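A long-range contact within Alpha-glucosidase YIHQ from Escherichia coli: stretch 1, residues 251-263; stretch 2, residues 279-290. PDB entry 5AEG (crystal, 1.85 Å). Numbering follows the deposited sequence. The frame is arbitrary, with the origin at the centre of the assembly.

Stretch 1, residues 251-263: DWIYDGVTLGIQG
Stretch 2 279-290: GVKVNGIWAQDW

The strongest polar contact is made by N283, whose side chain (chi1 74°, p; chi2 -17°) points toward stretch 1. T258 OG1 (chi1 -67°, m) donates to N283 OD1 at 2.7 Å, and N283 ND2 donates to W252 O at 2.9 Å with a nearly straight N-H...O angle of 171°. The amide thus spends its acceptor on the strand and a donor on the segment that precedes it. Water 1 closes a ring, donating to T258 OG1 (2.8 Å) and accepting from N283 ND2 (3.1 Å).

Strands 257-260 and 282-286 run parallel, their axes 24° apart and 4.3 Å at closest approach. V257 N donates to K281 O (2.8 Å) and N283 N to V257 O (3.0 Å); L259 N then donates to G284 O (2.8 Å), W286 N to L259 O (2.9 Å), and I261 N to W286 O (3.0 Å). The pairs V257-V282, T258-G284, L259-I285 and G260-W286 reveal a one-residue register shift after V257, a beta bulge. N283 occupies the extra position, with phi/psi -103/-5, well away from extended values.

Beyond the strands, A287 to W290 form a type I turn. Here G263 N donates to D289 OD2 at 2.8 Å (D289 chi1 65°, p), while Q288 NE2 donates to Q262 OE1 at 3.0 Å.

Packing divides by sheet face. V257, L259, V282 and I285 share one: L259 CD1 lies 3.7 Å from V282 CG1 (L259 m,t; V282 t). Just before the strand, V280 CG1 lies 4.0 Å from V257 CG1. On the face of T258 and W286, T258 CG2 reaches W286 CB at 3.6 Å. G256, at phi/psi 155/-162, leaves no room for a side chain: an ideal CB would sit 2.3 Å from K281 O.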

# COMPACT_ATOMS: atom_id res chain seq x y z
N ASP A 251 -3.87 20.66 6.17
CA ASP A 251 -3.35 21.13 7.46
C ASP A 251 -4.04 20.49 8.66
O ASP A 251 -3.44 20.31 9.69
CB ASP A 251 -3.43 22.66 7.58
CG ASP A 251 -2.52 23.19 8.71
OD1 ASP A 251 -1.29 22.97 8.59
OD2 ASP A 251 -3.04 23.62 9.74
N TRP A 252 -5.31 20.15 8.50
CA TRP A 252 -6.11 19.66 9.61
C TRP A 252 -5.77 18.18 10.01
O TRP A 252 -6.10 17.71 11.13
CB TRP A 252 -7.61 19.86 9.34
CG TRP A 252 -8.11 19.19 8.09
CD1 TRP A 252 -8.28 19.78 6.88
CD2 TRP A 252 -8.52 17.82 7.94
NE1 TRP A 252 -8.79 18.88 6.00
CE2 TRP A 252 -8.93 17.67 6.61
CE3 TRP A 252 -8.64 16.72 8.82
CZ2 TRP A 252 -9.40 16.47 6.10
CZ3 TRP A 252 -9.12 15.52 8.34
CH2 TRP A 252 -9.52 15.40 6.99
N ILE A 253 -5.09 17.46 9.12
CA ILE A 253 -4.61 16.08 9.43
C ILE A 253 -3.71 16.02 10.65
O ILE A 253 -3.80 15.10 11.43
CB ILE A 253 -3.89 15.43 8.22
CG1 ILE A 253 -4.87 15.26 7.05
CG2 ILE A 253 -3.36 14.05 8.63
CD1 ILE A 253 -5.93 14.18 7.21
N TYR A 254 -2.96 17.10 10.87
CA TYR A 254 -2.04 17.18 11.98
C TYR A 254 -2.67 17.55 13.31
O TYR A 254 -1.97 17.58 14.36
CB TYR A 254 -0.95 18.22 11.64
CG TYR A 254 -0.30 17.99 10.33
CD1 TYR A 254 0.62 17.01 10.15
CD2 TYR A 254 -0.56 18.81 9.26
CE1 TYR A 254 1.20 16.79 8.90
CE2 TYR A 254 0.00 18.60 8.02
CZ TYR A 254 0.89 17.57 7.86
OH TYR A 254 1.43 17.36 6.65
N ASP A 255 -3.97 17.87 13.32
CA ASP A 255 -4.59 18.49 14.48
C ASP A 255 -5.21 17.51 15.48
O ASP A 255 -5.77 17.94 16.54
CB ASP A 255 -5.58 19.54 14.06
CG ASP A 255 -4.94 20.67 13.34
OD1 ASP A 255 -3.73 20.91 13.44
OD2 ASP A 255 -5.66 21.32 12.62
N GLY A 256 -5.11 16.23 15.22
CA GLY A 256 -5.53 15.25 16.21
C GLY A 256 -5.92 13.92 15.61
O GLY A 256 -5.58 13.64 14.46
N VAL A 257 -6.66 13.12 16.40
CA VAL A 257 -7.11 11.78 15.95
C VAL A 257 -8.43 11.91 15.28
O VAL A 257 -9.30 12.69 15.74
CB VAL A 257 -7.18 10.76 17.08
CG1 VAL A 257 -8.17 11.09 18.20
CG2 VAL A 257 -7.47 9.35 16.54
N THR A 258 -8.61 11.12 14.21
CA THR A 258 -9.92 10.95 13.56
C THR A 258 -10.60 9.74 14.22
O THR A 258 -10.09 8.59 14.18
CB THR A 258 -9.75 10.79 12.05
OG1 THR A 258 -9.26 12.01 11.47
CG2 THR A 258 -11.10 10.35 11.36
N LEU A 259 -11.78 9.94 14.82
CA LEU A 259 -12.42 8.87 15.57
C LEU A 259 -13.30 8.06 14.66
O LEU A 259 -14.16 8.62 13.97
CB LEU A 259 -13.28 9.44 16.69
CG LEU A 259 -12.58 10.25 17.72
CD1 LEU A 259 -13.60 11.01 18.58
CD2 LEU A 259 -11.72 9.42 18.63
N GLY A 260 -13.08 6.73 14.63
CA GLY A 260 -13.90 5.77 13.81
C GLY A 260 -15.07 5.43 14.67
O GLY A 260 -14.94 4.87 15.76
N ILE A 261 -16.23 5.88 14.18
CA ILE A 261 -17.50 5.69 14.88
C ILE A 261 -18.58 5.19 13.89
O ILE A 261 -18.61 5.63 12.79
CB ILE A 261 -17.96 6.97 15.56
CG1 ILE A 261 -16.85 7.60 16.46
CG2 ILE A 261 -19.24 6.68 16.37
CD1 ILE A 261 -17.13 9.01 16.95
N GLN A 262 -19.42 4.27 14.34
CA GLN A 262 -20.62 3.89 13.60
C GLN A 262 -21.81 4.03 14.57
O GLN A 262 -21.64 4.13 15.78
CB GLN A 262 -20.47 2.45 13.13
CG GLN A 262 -19.28 2.24 12.20
CD GLN A 262 -19.09 0.80 11.75
OE1 GLN A 262 -19.46 0.43 10.62
NE2 GLN A 262 -18.46 0.01 12.56
N GLY A 263 -23.00 4.03 14.01
CA GLY A 263 -24.22 4.00 14.81
C GLY A 263 -25.06 5.25 14.82
O GLY A 263 -26.04 5.33 15.62
N GLY A 279 -9.86 16.11 27.09
CA GLY A 279 -8.50 16.60 26.69
C GLY A 279 -7.94 15.92 25.43
O GLY A 279 -6.81 16.19 25.03
N VAL A 280 -8.73 15.08 24.75
CA VAL A 280 -8.23 14.44 23.49
C VAL A 280 -8.28 15.45 22.35
O VAL A 280 -9.26 16.12 22.17
CB VAL A 280 -9.01 13.14 23.14
CG1 VAL A 280 -8.41 12.45 21.91
CG2 VAL A 280 -9.00 12.18 24.33
N LYS A 281 -7.21 15.52 21.56
CA LYS A 281 -7.19 16.32 20.36
C LYS A 281 -7.85 15.49 19.26
O LYS A 281 -7.26 14.45 18.84
CB LYS A 281 -5.77 16.70 19.93
CG LYS A 281 -4.88 17.32 21.00
CD LYS A 281 -5.57 18.50 21.65
CE LYS A 281 -4.56 19.34 22.43
NZ LYS A 281 -4.32 18.68 23.73
N VAL A 282 -8.98 15.98 18.79
CA VAL A 282 -9.83 15.26 17.83
C VAL A 282 -9.97 16.14 16.63
O VAL A 282 -10.46 17.28 16.74
CB VAL A 282 -11.22 14.93 18.39
CG1 VAL A 282 -12.05 14.15 17.36
CG2 VAL A 282 -11.16 14.08 19.61
N ASN A 283 -9.56 15.66 15.47
CA ASN A 283 -9.67 16.44 14.24
C ASN A 283 -10.82 16.01 13.33
O ASN A 283 -11.06 16.60 12.23
CB ASN A 283 -8.37 16.42 13.47
CG ASN A 283 -8.08 15.09 12.76
OD1 ASN A 283 -8.67 14.06 13.06
ND2 ASN A 283 -7.16 15.14 11.82
N GLY A 284 -11.49 14.93 13.73
CA GLY A 284 -12.44 14.31 12.80
C GLY A 284 -13.22 13.16 13.35
O GLY A 284 -12.83 12.52 14.32
N ILE A 285 -14.29 12.87 12.65
CA ILE A 285 -15.11 11.71 12.79
C ILE A 285 -15.22 10.99 11.43
O ILE A 285 -15.61 11.60 10.43
CB ILE A 285 -16.54 12.17 13.19
CG1 ILE A 285 -16.47 12.82 14.60
CG2 ILE A 285 -17.50 10.98 13.21
CD1 ILE A 285 -17.78 13.38 15.02
N TRP A 286 -14.94 9.73 11.43
CA TRP A 286 -14.96 8.90 10.21
C TRP A 286 -16.05 7.83 10.50
O TRP A 286 -15.91 7.01 11.41
CB TRP A 286 -13.60 8.19 10.02
CG TRP A 286 -13.73 7.12 8.96
CD1 TRP A 286 -14.19 7.30 7.70
CD2 TRP A 286 -13.54 5.73 9.14
NE1 TRP A 286 -14.25 6.09 7.04
CE2 TRP A 286 -13.84 5.10 7.90
CE3 TRP A 286 -13.05 4.96 10.16
CZ2 TRP A 286 -13.80 3.71 7.74
CZ3 TRP A 286 -12.93 3.57 9.97
CH2 TRP A 286 -13.34 2.97 8.79
N ALA A 287 -17.16 7.95 9.80
CA ALA A 287 -18.35 7.13 10.02
C ALA A 287 -18.64 6.39 8.72
O ALA A 287 -19.31 6.92 7.78
CB ALA A 287 -19.56 8.02 10.40
N GLN A 288 -18.15 5.18 8.62
CA GLN A 288 -18.33 4.44 7.36
C GLN A 288 -19.81 4.02 7.06
O GLN A 288 -20.12 3.70 5.88
CB GLN A 288 -17.41 3.25 7.28
CG GLN A 288 -17.63 2.17 8.32
CD GLN A 288 -16.78 0.93 8.07
OE1 GLN A 288 -16.05 0.83 7.06
NE2 GLN A 288 -16.99 -0.10 8.92
N ASP A 289 -20.66 4.00 8.10
CA ASP A 289 -22.11 3.73 7.93
C ASP A 289 -22.98 4.95 7.60
O ASP A 289 -24.21 4.81 7.71
CB ASP A 289 -22.70 2.90 9.15
CG ASP A 289 -22.66 3.62 10.43
OD1 ASP A 289 -21.78 4.51 10.55
OD2 ASP A 289 -23.52 3.38 11.31
N TRP A 290 -22.37 6.03 7.09
CA TRP A 290 -23.02 7.21 6.62
C TRP A 290 -24.14 6.96 5.59
O TRP A 290 -25.08 7.76 5.50
CB TRP A 290 -22.03 8.20 6.08
CG TRP A 290 -21.53 7.84 4.72
CD1 TRP A 290 -20.80 6.73 4.41
CD2 TRP A 290 -21.81 8.51 3.49
NE1 TRP A 290 -20.59 6.70 3.06
CE2 TRP A 290 -21.21 7.75 2.47
CE3 TRP A 290 -22.52 9.66 3.15
CZ2 TRP A 290 -21.26 8.14 1.09
CZ3 TRP A 290 -22.56 10.07 1.78
CH2 TRP A 290 -21.93 9.28 0.78
O HOH W 1 -6.75 12.45 10.42